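Local coordinates for protein L-ornithine 5-monooxygenase (PDB 3S5W) that hydroxylates the side-chain nitrogen of L-ornithine with FAD, NADPH and O2, the first step in making hydroxamate siderophores such as pyoverdin, at residues S81-S86 with P124-F129; I85-D90 with Y101-Y106. All blocks are in the same frame, centred on the assembly; numbering follows the deposited sequence.

Overall arrangement
Both interactions start from the same loop, which runs between strand 61-65 and helix 103-109, and they share I85 and S86. Interaction 1 joins residues 81-86 to the start of helix 126-137. Interaction 2 joins residues 85-90 to the start of helix 103-109, which comes earlier in the chain. Their centres lie about 11 Å apart, on the same side of the chain's centre. They also touch: P124 packs on F87 and F103, and E128 packs on F103. Two helix starts thus pack against one loop. That loop reaches the flavin through Q84 and the carboxylate of the bound N5-hydroxy-L-ornithine through K89, so one continuous piece of chain lines both the flavin and the product.

Interaction 1. Residues S81-S86 with P124-F129; sequences SELQIS and PCRMEF. With FAD (flavin-adenine dinucleotide), chain C; ONH (N~5~-hydroxy-L-ornithine), chain E.
E82 and C125 form a single beta bridge just before helix 126-137, with C125 at its N-cap. Two backbone bonds surround the bridge. R126 N donates to S81 O at 2.7 Å, a nearly straight bond (177°). L83 N gives to P124 O at 3.0 Å.

The tight side is buried. L83 CD2 lies 3.8 Å from P124 CG and also meets CD1 of F129, while L83 CD1 lies over a face of that ring. R126 bends at CG-CD (chi3 -76°), which carries its guanidinium between S81 and the flavin. S81 OG lies over one face, offset toward the rim, and FAD C6 and C7M over the opposite face. E241 takes NH2 in a salt bridge, T76 OG1 bonds NH1, and NE gives to water 2, which bonds E82 O. All three nitrogens thus have partners. S81 OG bonds to V78 O and to water 1, which also accepts from M127 N.

The looser side holds E82, whose side chain starts away from the helix, and exposed C125.

The loop then presents the backbone of Q84, an FAD-binding residue, to the flavin: Q84 N donates to FAD O4 at 2.8 Å, 174°.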
loop_
_atom_site.group_PDB
_atom_site.type_symbol
_atom_site.label_atom_id
_atom_site.label_comp_id
_atom_site.label_asym_id
_atom_site.label_seq_id
_atom_site.Cartn_x
_atom_site.Cartn_y
_atom_site.Cartn_z
ATOM N N SER A 81 -2.888 4.488 14.816
ATOM C CA SER A 81 -2.406 3.793 13.640
ATOM C C SER A 81 -0.917 3.529 13.844
ATOM O O SER A 81 -0.070 4.359 13.528
ATOM C CB SER A 81 -2.710 4.575 12.356
ATOM O OG SER A 81 -2.243 5.910 12.411
ATOM N N GLU A 82 -0.638 2.378 14.445
ATOM C CA GLU A 82 0.707 1.901 14.708
ATOM C C GLU A 82 1.280 1.209 13.464
ATOM O O GLU A 82 0.584 0.458 12.795
ATOM C CB GLU A 82 0.646 0.897 15.865
ATOM C CG GLU A 82 1.962 0.659 16.567
ATOM C CD GLU A 82 1.790 -0.172 17.843
ATOM O OE1 GLU A 82 1.590 -1.406 17.756
ATOM O OE2 GLU A 82 1.847 0.432 18.930
ATOM N N LEU A 83 2.551 1.434 13.192
ATOM C CA LEU A 83 3.259 0.741 12.133
ATOM C C LEU A 83 3.208 -0.769 12.404
ATOM O O LEU A 83 3.345 -1.162 13.512
ATOM C CB LEU A 83 4.696 1.233 12.085
ATOM C CG LEU A 83 5.590 0.954 10.884
ATOM C CD1 LEU A 83 5.131 1.674 9.675
ATOM C CD2 LEU A 83 7.041 1.270 11.176
ATOM N N GLN A 84 2.988 -1.597 11.396
ATOM C CA GLN A 84 2.857 -3.035 11.645
ATOM C C GLN A 84 4.107 -3.790 11.258
ATOM O O GLN A 84 4.038 -4.961 10.851
ATOM C CB GLN A 84 1.691 -3.598 10.862
ATOM C CG GLN A 84 0.529 -2.703 10.879
ATOM C CD GLN A 84 -0.676 -3.447 10.492
ATOM O OE1 GLN A 84 -1.130 -4.341 11.221
ATOM N NE2 GLN A 84 -1.201 -3.131 9.315
ATOM N N ILE A 85 5.246 -3.113 11.384
ATOM C CA ILE A 85 6.544 -3.693 11.059
ATOM C C ILE A 85 7.582 -3.001 11.952
ATOM O O ILE A 85 7.367 -1.847 12.342
ATOM C CB ILE A 85 6.848 -3.496 9.556
ATOM C CG1 ILE A 85 7.928 -4.482 9.052
ATOM C CG2 ILE A 85 7.171 -2.023 9.244
ATOM C CD1 ILE A 85 8.104 -4.457 7.501
ATOM N N SER A 86 8.681 -3.679 12.302
ATOM C CA SER A 86 9.749 -3.026 13.109
ATOM C C SER A 86 10.334 -1.814 12.377
ATOM O O SER A 86 10.509 -1.852 11.153
ATOM C CB SER A 86 10.886 -4.010 13.418
ATOM O OG SER A 86 11.991 -3.381 14.071
ATOM N N PRO A 124 6.873 2.619 15.702
ATOM C CA PRO A 124 6.421 4.015 15.744
ATOM C C PRO A 124 5.012 4.151 15.172
ATOM O O PRO A 124 4.542 3.253 14.470
ATOM C CB PRO A 124 7.429 4.745 14.838
ATOM C CG PRO A 124 7.932 3.722 13.932
ATOM C CD PRO A 124 7.961 2.429 14.720
ATOM N N CYS A 125 4.343 5.249 15.476
ATOM C CA CYS A 125 3.057 5.550 14.872
ATOM C C CYS A 125 3.279 5.748 13.356
ATOM O O CYS A 125 4.371 6.180 12.931
ATOM C CB CYS A 125 2.469 6.808 15.506
ATOM S SG CYS A 125 2.041 6.517 17.255
ATOM N N ARG A 126 2.269 5.419 12.553
ATOM C CA ARG A 126 2.389 5.649 11.102
ATOM C C ARG A 126 2.586 7.146 10.755
ATOM O O ARG A 126 3.213 7.477 9.737
ATOM C CB ARG A 126 1.220 5.016 10.333
ATOM C CG ARG A 126 1.333 3.492 10.297
ATOM C CD ARG A 126 0.458 2.891 9.172
ATOM N NE ARG A 126 -0.950 2.891 9.550
ATOM C CZ ARG A 126 -1.933 3.550 8.925
ATOM N NH1 ARG A 126 -1.691 4.296 7.860
ATOM N NH2 ARG A 126 -3.180 3.447 9.375
ATOM N N MET A 127 2.086 8.042 11.603
ATOM C CA MET A 127 2.306 9.485 11.382
ATOM C C MET A 127 3.802 9.804 11.490
ATOM O O MET A 127 4.311 10.640 10.759
ATOM C CB MET A 127 1.532 10.377 12.381
ATOM C CG MET A 127 0.005 10.316 12.288
ATOM S SD MET A 127 -0.863 11.551 13.361
ATOM C CE MET A 127 -1.164 12.876 12.169
ATOM N N GLU A 128 4.504 9.151 12.410
ATOM C CA GLU A 128 5.971 9.375 12.503
ATOM C C GLU A 128 6.685 8.742 11.315
ATOM O O GLU A 128 7.625 9.302 10.780
ATOM C CB GLU A 128 6.549 8.861 13.818
ATOM C CG GLU A 128 8.051 9.246 13.999
ATOM C CD GLU A 128 8.629 8.850 15.364
ATOM O OE1 GLU A 128 8.100 7.926 16.015
ATOM O OE2 GLU A 128 9.623 9.470 15.790
ATOM N N PHE A 129 6.239 7.561 10.882
ATOM C CA PHE A 129 6.908 6.976 9.728
ATOM C C PHE A 129 6.657 7.825 8.463
ATOM O O PHE A 129 7.512 7.898 7.608
ATOM C CB PHE A 129 6.465 5.544 9.503
ATOM C CG PHE A 129 7.429 4.755 8.670
ATOM C CD1 PHE A 129 8.605 4.274 9.231
ATOM C CD2 PHE A 129 7.161 4.486 7.345
ATOM C CE1 PHE A 129 9.516 3.518 8.467
ATOM C CE2 PHE A 129 8.073 3.735 6.568
ATOM C CZ PHE A 129 9.239 3.254 7.138
HETATM P PA FAD C . 2.808 3.394 -2.326
HETATM O O1A FAD C . 1.370 3.059 -2.451
HETATM O O2A FAD C . 3.277 3.766 -0.908
HETATM O O5B FAD C . 3.169 4.641 -3.304
HETATM C C5B FAD C . 2.664 4.654 -4.619
HETATM C C4B FAD C . 2.819 6.095 -5.073
HETATM O O4B FAD C . 2.456 6.149 -6.426
HETATM C C3B FAD C . 1.850 7.006 -4.325
HETATM O O3B FAD C . 2.567 8.028 -3.661
HETATM C C2B FAD C . 0.926 7.563 -5.416
HETATM O O2B FAD C . 0.678 8.955 -5.257
HETATM C C1B FAD C . 1.745 7.356 -6.654
HETATM N N9A FAD C . 0.992 7.110 -7.880
HETATM C C8A FAD C . -0.007 6.167 -8.104
HETATM N N7A FAD C . -0.361 6.249 -9.421
HETATM C C5A FAD C . 0.415 7.199 -10.011
HETATM C C6A FAD C . 0.474 7.682 -11.318
HETATM N N6A FAD C . -0.154 7.035 -12.314
HETATM N N1A FAD C . 1.390 8.691 -11.607
HETATM C C2A FAD C . 2.243 9.212 -10.655
HETATM N N3A FAD C . 2.188 8.731 -9.351
HETATM C C4A FAD C . 1.280 7.742 -9.049
HETATM N N1 FAD C . 3.492 -1.957 4.939
HETATM C C2 FAD C . 4.323 -2.277 6.005
HETATM O O2 FAD C . 5.339 -2.927 5.819
HETATM N N3 FAD C . 4.014 -1.871 7.286
HETATM C C4 FAD C . 2.890 -1.126 7.546
HETATM O O4 FAD C . 2.677 -0.743 8.709
HETATM C C4X FAD C . 2.033 -0.810 6.475
HETATM N N5 FAD C . 0.878 -0.076 6.706
HETATM C C5X FAD C . 0.030 0.224 5.654
HETATM C C6 FAD C . -1.135 0.965 5.902
HETATM C C7 FAD C . -2.006 1.282 4.869
HETATM C C7M FAD C . -3.243 2.073 5.214
HETATM C C8 FAD C . -1.726 0.832 3.584
HETATM C C8M FAD C . -2.621 1.139 2.418
HETATM C C9 FAD C . -0.574 0.097 3.325
HETATM C C9A FAD C . 0.331 -0.202 4.351
HETATM N N10 FAD C . 1.495 -0.943 4.112
HETATM C C10 FAD C . 2.328 -1.258 5.180
HETATM C "C1'" FAD C . 1.840 -1.477 2.756
HETATM C "C2'" FAD C . 2.315 -0.408 1.750
HETATM O "O2'" FAD C . 1.964 -0.960 0.477
HETATM C "C3'" FAD C . 3.824 -0.239 1.855
HETATM O "O3'" FAD C . 4.231 0.145 3.184
HETATM C "C4'" FAD C . 4.345 0.857 0.891
HETATM O "O4'" FAD C . 3.550 2.027 1.037
HETATM C "C5'" FAD C . 4.460 0.412 -0.591
HETATM O "O5'" FAD C . 5.269 1.369 -1.250
HETATM P P FAD C . 5.120 1.719 -2.822
HETATM O O1P FAD C . 6.044 2.890 -3.055
HETATM O O2P FAD C . 5.381 0.446 -3.581
HETATM O O3P FAD C . 3.592 2.158 -2.963
HETATM C C ONH E . 7.550 -8.224 8.706
HETATM N N ONH E . 5.575 -9.143 9.856
HETATM O O ONH E . 8.097 -8.306 9.845
HETATM C CA ONH E . 6.074 -8.491 8.621
HETATM C CB ONH E . 5.333 -7.189 8.294
HETATM C CD ONH E . 3.128 -6.214 7.791
HETATM N NE ONH E . 1.743 -6.579 7.635
HETATM C CG ONH E . 3.856 -7.499 8.111
HETATM O OZ ONH E . 0.808 -5.577 7.768
HETATM O OXT ONH E . 8.160 -7.937 7.636
HETATM O O HOH W 1 0.061 7.458 13.610
HETATM O O HOH W 2 -1.476 0.665 11.152
#

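Interaction 2. Residues I85-D90 with Y101-Y106; sequences ISFLKD and YSFVNY. With ONH (N~5~-hydroxy-L-ornithine), chain E; FAD (flavin-adenine dinucleotide), chain C.
D90 and F87 meet the start of helix 103-109 through similar first torsions. In both, CG sits between the backbone N and the carbonyl carbon (chi1 65° for D90). This turns the D90 carboxylate to the first turn of the helix and lays the F87 ring beside F103 and V104. F103 answers with CG anti to the backbone N, which sets its CD2 against F87 CD1.

The polar part is one carboxylate oxygen at a helix start. F103 N donates to D90 OD2 at 2.8 Å. The bond is nearly straight, but the N-H arrives from above the carboxylate plane, 38° out of it. Water 3 donates to the same oxygen and accepts from V104 N, so D90 reaches one amide directly and a second through water 3. These N-H groups would probably favour a charged carboxylate. The other oxygen, OD1, takes the amides of V92 and S93, which fixes the rotation of the group. S102 is the N-cap, and its OG accepts from N105 N at 2.9 Å.

The apolar part is oblique. The F87 and F103 rings have centroids 5.7 Å apart and planes at 39°. The next atom of the F87 ring, CE1, lies 3.7 Å from V104 CG2.

On the loop, a type I turn from S86 to K89 is joined by an ST turn, in which S86 OG accepts from L88 N. K89 extends to the product, and its NZ donates to ONH OXT at 2.9 Å; the bond to the other carboxylate oxygen is weak.

F87 also packs edge-to-face with F116 of helix 113-119. Helix 126-137 lies alongside, with Y132 against D90 and E128 against F103 and Y106.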
loop_
_atom_site.group_PDB
_atom_site.type_symbol
_atom_site.label_atom_id
_atom_site.label_comp_id
_atom_site.label_asym_id
_atom_site.label_seq_id
_atom_site.Cartn_x
_atom_site.Cartn_y
_atom_site.Cartn_z
ATOM N N ILE A 85 5.246 -3.113 11.384
ATOM C CA ILE A 85 6.544 -3.693 11.059
ATOM C C ILE A 85 7.582 -3.001 11.952
ATOM O O ILE A 85 7.367 -1.847 12.342
ATOM C CB ILE A 85 6.848 -3.496 9.556
ATOM C CG1 ILE A 85 7.928 -4.482 9.052
ATOM C CG2 ILE A 85 7.171 -2.023 9.244
ATOM C CD1 ILE A 85 8.104 -4.457 7.501
ATOM N N SER A 86 8.681 -3.679 12.302
ATOM C CA SER A 86 9.749 -3.026 13.109
ATOM C C SER A 86 10.334 -1.814 12.377
ATOM O O SER A 86 10.509 -1.852 11.153
ATOM C CB SER A 86 10.886 -4.010 13.418
ATOM O OG SER A 86 11.991 -3.381 14.071
ATOM N N PHE A 87 10.655 -0.762 13.128
ATOM C CA PHE A 87 11.316 0.401 12.548
ATOM C C PHE A 87 12.678 0.060 11.907
ATOM O O PHE A 87 13.175 0.821 11.099
ATOM C CB PHE A 87 11.465 1.521 13.575
ATOM C CG PHE A 87 12.554 1.284 14.600
ATOM C CD1 PHE A 87 13.892 1.542 14.301
ATOM C CD2 PHE A 87 12.236 0.814 15.872
ATOM C CE1 PHE A 87 14.895 1.350 15.258
ATOM C CE2 PHE A 87 13.237 0.623 16.826
ATOM C CZ PHE A 87 14.575 0.883 16.501
ATOM N N LEU A 88 13.271 -1.071 12.276
ATOM C CA LEU A 88 14.516 -1.504 11.661
ATOM C C LEU A 88 14.331 -1.980 10.199
ATOM O O LEU A 88 15.309 -2.156 9.476
ATOM C CB LEU A 88 15.190 -2.588 12.496
ATOM C CG LEU A 88 15.735 -2.165 13.869
ATOM C CD1 LEU A 88 16.165 -3.390 14.679
ATOM C CD2 LEU A 88 16.904 -1.165 13.709
ATOM N N LYS A 89 13.086 -2.192 9.789
ATOM C CA LYS A 89 12.773 -2.503 8.377
ATOM C C LYS A 89 12.411 -1.179 7.662
ATOM O O LYS A 89 11.393 -1.063 6.956
ATOM C CB LYS A 89 11.665 -3.552 8.311
ATOM C CG LYS A 89 12.103 -4.931 8.924
ATOM C CD LYS A 89 11.376 -6.095 8.253
ATOM C CE LYS A 89 11.601 -7.424 8.952
ATOM N NZ LYS A 89 10.940 -8.563 8.178
ATOM N N ASP A 90 13.227 -0.174 7.911
ATOM C CA ASP A 90 13.118 1.139 7.283
ATOM C C ASP A 90 13.632 1.061 5.824
ATOM O O ASP A 90 13.828 -0.004 5.303
ATOM C CB ASP A 90 13.909 2.156 8.132
ATOM C CG ASP A 90 15.408 1.866 8.144
ATOM O OD1 ASP A 90 15.866 1.170 7.225
ATOM O OD2 ASP A 90 16.140 2.307 9.078
ATOM N N TYR A 101 20.037 7.625 5.836
ATOM C CA TYR A 101 18.575 7.582 5.730
ATOM C C TYR A 101 17.915 6.525 6.611
ATOM O O TYR A 101 16.758 6.231 6.389
ATOM C CB TYR A 101 18.133 7.382 4.249
ATOM C CG TYR A 101 18.771 8.428 3.366
ATOM C CD1 TYR A 101 18.544 9.777 3.582
ATOM C CD2 TYR A 101 19.649 8.049 2.345
ATOM C CE1 TYR A 101 19.172 10.762 2.763
ATOM C CE2 TYR A 101 20.260 8.992 1.529
ATOM C CZ TYR A 101 20.014 10.334 1.740
ATOM O OH TYR A 101 20.628 11.235 0.918
ATOM N N SER A 102 18.645 5.965 7.581
ATOM C CA SER A 102 18.030 5.011 8.514
ATOM C C SER A 102 17.021 5.740 9.406
ATOM O O SER A 102 17.102 6.969 9.621
ATOM C CB SER A 102 19.093 4.319 9.370
ATOM O OG SER A 102 19.687 5.246 10.269
ATOM N N PHE A 103 16.053 4.995 9.925
ATOM C CA PHE A 103 15.127 5.593 10.858
ATOM C C PHE A 103 15.893 6.098 12.104
ATOM O O PHE A 103 15.553 7.140 12.661
ATOM C CB PHE A 103 14.019 4.591 11.225
ATOM C CG PHE A 103 12.899 5.192 12.015
ATOM C CD1 PHE A 103 11.854 5.892 11.372
ATOM C CD2 PHE A 103 12.845 5.019 13.409
ATOM C CE1 PHE A 103 10.801 6.441 12.118
ATOM C CE2 PHE A 103 11.781 5.553 14.158
ATOM C CZ PHE A 103 10.754 6.262 13.511
ATOM N N VAL A 104 16.929 5.384 12.520
ATOM C CA VAL A 104 17.693 5.836 13.707
ATOM C C VAL A 104 18.370 7.183 13.412
ATOM O O VAL A 104 18.355 8.089 14.240
ATOM C CB VAL A 104 18.647 4.759 14.231
ATOM C CG1 VAL A 104 19.490 5.263 15.421
ATOM C CG2 VAL A 104 17.866 3.531 14.649
ATOM N N ASN A 105 18.931 7.328 12.216
ATOM C CA ASN A 105 19.574 8.607 11.890
ATOM C C ASN A 105 18.569 9.744 11.798
ATOM O O ASN A 105 18.820 10.857 12.281
ATOM C CB ASN A 105 20.455 8.540 10.650
ATOM C CG ASN A 105 21.459 9.694 10.634
ATOM O OD1 ASN A 105 22.129 9.930 11.633
ATOM N ND2 ASN A 105 21.505 10.442 9.538
ATOM N N TYR A 106 17.400 9.437 11.213
ATOM C CA TYR A 106 16.298 10.353 11.157
ATOM C C TYR A 106 15.947 10.898 12.557
ATOM O O TYR A 106 15.809 12.118 12.738
ATOM C CB TYR A 106 15.092 9.677 10.458
ATOM C CG TYR A 106 13.777 10.270 10.860
ATOM C CD1 TYR A 106 12.976 9.647 11.817
ATOM C CD2 TYR A 106 13.330 11.460 10.295
ATOM C CE1 TYR A 106 11.786 10.212 12.212
ATOM C CE2 TYR A 106 12.112 12.023 10.674
ATOM C CZ TYR A 106 11.351 11.395 11.626
ATOM O OH TYR A 106 10.156 11.944 12.012
HETATM C C ONH E . 7.550 -8.224 8.706
HETATM N N ONH E . 5.575 -9.143 9.856
HETATM O O ONH E . 8.097 -8.306 9.845
HETATM C CA ONH E . 6.074 -8.491 8.621
HETATM C CB ONH E . 5.333 -7.189 8.294
HETATM C CD ONH E . 3.128 -6.214 7.791
HETATM N NE ONH E . 1.743 -6.579 7.635
HETATM C CG ONH E . 3.856 -7.499 8.111
HETATM O OZ ONH E . 0.808 -5.577 7.768
HETATM O OXT ONH E . 8.160 -7.937 7.636
HETATM P PA FAD C . 2.808 3.394 -2.326
HETATM O O1A FAD C . 1.370 3.059 -2.451
HETATM O O2A FAD C . 3.277 3.766 -0.908
HETATM O O5B FAD C . 3.169 4.641 -3.304
HETATM C C5B FAD C . 2.664 4.654 -4.619
HETATM C C4B FAD C . 2.819 6.095 -5.073
HETATM O O4B FAD C . 2.456 6.149 -6.426
HETATM C C3B FAD C . 1.850 7.006 -4.325
HETATM O O3B FAD C . 2.567 8.028 -3.661
HETATM C C2B FAD C . 0.926 7.563 -5.416
HETATM O O2B FAD C . 0.678 8.955 -5.257
HETATM C C1B FAD C . 1.745 7.356 -6.654
HETATM N N9A FAD C . 0.992 7.110 -7.880
HETATM C C8A FAD C . -0.007 6.167 -8.104
HETATM N N7A FAD C . -0.361 6.249 -9.421
HETATM C C5A FAD C . 0.415 7.199 -10.011
HETATM C C6A FAD C . 0.474 7.682 -11.318
HETATM N N6A FAD C . -0.154 7.035 -12.314
HETATM N N1A FAD C . 1.390 8.691 -11.607
HETATM C C2A FAD C . 2.243 9.212 -10.655
HETATM N N3A FAD C . 2.188 8.731 -9.351
HETATM C C4A FAD C . 1.280 7.742 -9.049
HETATM N N1 FAD C . 3.492 -1.957 4.939
HETATM C C2 FAD C . 4.323 -2.277 6.005
HETATM O O2 FAD C . 5.339 -2.927 5.819
HETATM N N3 FAD C . 4.014 -1.871 7.286
HETATM C C4 FAD C . 2.890 -1.126 7.546
HETATM O O4 FAD C . 2.677 -0.743 8.709
HETATM C C4X FAD C . 2.033 -0.810 6.475
HETATM N N5 FAD C . 0.878 -0.076 6.706
HETATM C C5X FAD C . 0.030 0.224 5.654
HETATM C C6 FAD C . -1.135 0.965 5.902
HETATM C C7 FAD C . -2.006 1.282 4.869
HETATM C C7M FAD C . -3.243 2.073 5.214
HETATM C C8 FAD C . -1.726 0.832 3.584
HETATM C C8M FAD C . -2.621 1.139 2.418
HETATM C C9 FAD C . -0.574 0.097 3.325
HETATM C C9A FAD C . 0.331 -0.202 4.351
HETATM N N10 FAD C . 1.495 -0.943 4.112
HETATM C C10 FAD C . 2.328 -1.258 5.180
HETATM C "C1'" FAD C . 1.840 -1.477 2.756
HETATM C "C2'" FAD C . 2.315 -0.408 1.750
HETATM O "O2'" FAD C . 1.964 -0.960 0.477
HETATM C "C3'" FAD C . 3.824 -0.239 1.855
HETATM O "O3'" FAD C . 4.231 0.145 3.184
HETATM C "C4'" FAD C . 4.345 0.857 0.891
HETATM O "O4'" FAD C . 3.550 2.027 1.037
HETATM C "C5'" FAD C . 4.460 0.412 -0.591
HETATM O "O5'" FAD C . 5.269 1.369 -1.250
HETATM P P FAD C . 5.120 1.719 -2.822
HETATM O O1P FAD C . 6.044 2.890 -3.055
HETATM O O2P FAD C . 5.381 0.446 -3.581
HETATM O O3P FAD C . 3.592 2.158 -2.963
HETATM O O HOH W 3 16.779 2.364 11.808
#